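Nitrogen regulatory PII-like protein (Bacillus subtilis subsp. subtilis, PDB 4R25) regulates nitrogen metabolism as a member of the PII family, being required for full induction of the nrgAB operon when ammonium is limiting. Local coordinates at residues 6-11 / 63-68. Sequence-based numbering, arbitrary orientation.
Sequences VEIVTR and IEIVVS. With ZN (zinc ion), chain E.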
# COMPACT_ATOMS: atom_id res chain seq x y z
N VAL A 6 -0.96 5.24 -8.84
CA VAL A 6 -0.17 6.39 -8.48
C VAL A 6 -0.28 6.64 -6.98
O VAL A 6 -1.37 6.84 -6.45
CB VAL A 6 -0.58 7.65 -9.27
CG1 VAL A 6 0.22 8.86 -8.82
CG2 VAL A 6 -0.39 7.41 -10.75
N GLU A 7 0.86 6.62 -6.31
CA GLU A 7 0.90 6.80 -4.87
C GLU A 7 1.61 8.11 -4.51
O GLU A 7 2.82 8.24 -4.69
CB GLU A 7 1.63 5.62 -4.25
CG GLU A 7 1.49 5.48 -2.77
CD GLU A 7 1.91 4.09 -2.30
OE1 GLU A 7 3.01 3.95 -1.72
OE2 GLU A 7 1.15 3.14 -2.55
N ILE A 8 0.85 9.07 -4.01
CA ILE A 8 1.42 10.34 -3.59
C ILE A 8 1.56 10.37 -2.07
O ILE A 8 0.58 10.21 -1.35
CB ILE A 8 0.54 11.52 -4.04
CG1 ILE A 8 0.17 11.39 -5.52
CG2 ILE A 8 1.25 12.83 -3.77
CD1 ILE A 8 -0.88 12.38 -5.98
N VAL A 9 2.78 10.57 -1.59
CA VAL A 9 3.02 10.66 -0.16
C VAL A 9 3.53 12.06 0.19
O VAL A 9 4.67 12.40 -0.10
CB VAL A 9 4.01 9.59 0.32
CG1 VAL A 9 4.39 9.83 1.77
CG2 VAL A 9 3.42 8.20 0.14
N THR A 10 2.69 12.86 0.84
CA THR A 10 2.97 14.28 0.92
C THR A 10 2.47 14.97 2.20
O THR A 10 1.97 14.33 3.13
CB THR A 10 2.45 14.99 -0.35
OG1 THR A 10 2.65 16.40 -0.26
CG2 THR A 10 0.97 14.69 -0.58
N ARG A 11 2.66 16.28 2.24
CA ARG A 11 2.25 17.15 3.35
C ARG A 11 0.73 17.32 3.34
O ARG A 11 0.13 17.48 2.27
CB ARG A 11 2.97 18.49 3.17
CG ARG A 11 2.49 19.67 4.00
CD ARG A 11 3.11 20.99 3.47
NE ARG A 11 4.57 21.00 3.46
CZ ARG A 11 5.32 21.14 2.36
NH1 ARG A 11 4.74 21.30 1.18
NH2 ARG A 11 6.65 21.14 2.44
N ILE A 63 -2.01 9.33 -0.74
CA ILE A 63 -3.10 9.37 -1.71
C ILE A 63 -2.87 8.34 -2.81
O ILE A 63 -1.84 8.35 -3.48
CB ILE A 63 -3.18 10.74 -2.37
CG1 ILE A 63 -3.48 11.83 -1.33
CG2 ILE A 63 -4.23 10.72 -3.49
CD1 ILE A 63 -3.19 13.21 -1.79
N GLU A 64 -3.85 7.48 -3.01
CA GLU A 64 -3.76 6.47 -4.06
C GLU A 64 -4.78 6.67 -5.19
O GLU A 64 -5.98 6.87 -4.97
CB GLU A 64 -3.88 5.08 -3.45
CG GLU A 64 -2.73 4.75 -2.51
CD GLU A 64 -2.84 3.36 -1.92
OE1 GLU A 64 -3.96 2.82 -1.83
OE2 GLU A 64 -1.79 2.81 -1.54
N ILE A 65 -4.28 6.62 -6.41
CA ILE A 65 -5.09 6.81 -7.59
C ILE A 65 -4.75 5.68 -8.55
O ILE A 65 -3.59 5.41 -8.81
CB ILE A 65 -4.76 8.16 -8.25
CG1 ILE A 65 -4.73 9.26 -7.19
CG2 ILE A 65 -5.76 8.49 -9.34
CD1 ILE A 65 -3.97 10.49 -7.61
N VAL A 66 -5.77 5.00 -9.04
CA VAL A 66 -5.57 3.99 -10.07
C VAL A 66 -6.01 4.59 -11.39
O VAL A 66 -7.01 5.30 -11.44
CB VAL A 66 -6.36 2.71 -9.77
CG1 VAL A 66 -6.16 1.68 -10.88
CG2 VAL A 66 -5.95 2.15 -8.42
N VAL A 67 -5.27 4.32 -12.45
CA VAL A 67 -5.57 4.92 -13.74
C VAL A 67 -5.28 3.97 -14.87
O VAL A 67 -4.40 3.12 -14.76
CB VAL A 67 -4.75 6.20 -14.01
CG1 VAL A 67 -5.10 7.29 -13.00
CG2 VAL A 67 -3.26 5.89 -13.99
N SER A 68 -6.04 4.13 -15.95
CA SER A 68 -5.78 3.40 -17.18
C SER A 68 -5.97 4.34 -18.37
O SER A 68 -5.00 4.69 -19.04
CB SER A 68 -6.70 2.19 -17.30
OG SER A 68 -6.31 1.38 -18.38
ZN ZN E . -0.13 1.17 -1.32
O HOH W 1 -0.54 0.52 1.13
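Glu7 and Glu64 stand side by side at the centre of the ferredoxin-like fold characteristic of PII proteins, where strand 4-10 pairs with strand 51-67 in the middle of the four-stranded antiparallel sheet. The short segments run at 164°, and the register is fixed by two hydrogen-bonded pairs, Val6 with Ile65 and Ile8 with Ile63, on either side of the non-hydrogen-bonded pair Glu7-Glu64. In the second pair, Ile8 N reaches Ile63 O at 2.8 Å and Ile63 N returns to Ile8 O at 2.8 Å.

Alternation then sorts the side chains. Val6, Ile8, Ile63 and Ile65 share the apolar face. Ile8 CB sits 4.2 Å from Ile63 CB, while Ile8 and Ile65 meet diagonally at their delta methyls, CD1 to CD1 4.0 Å. Helix 72-83 covers Ile8 on this face.

The two glutamates rise from the other face, pointing the same way, with carboxylate planes 24° apart. Glu64 CG lies anti to its carbonyl carbon (chi1 -64°), whereas Glu7 CG lies anti to its backbone N; beyond CG both chains are extended, carrying the acids to a common zinc ion. Glu64 OE2 binds the zinc at 2.3 Å; Glu7 OE2, at 2.7 Å, is at most a long, weak ligand. Lys5 NZ of the same chain and a water, itself long at 2.6 Å from the zinc, are further ligands. Glu64 OE1 forms a salt bridge with Lys62 of the third subunit, and Lys5 of the second subunit packs on Glu7, which places this face against the other chains of the trimer.

Two buried carboxylates thus share one zinc, and the metal, together with Lys62 of the third subunit on Glu64, would probably lessen the repulsion expected between them.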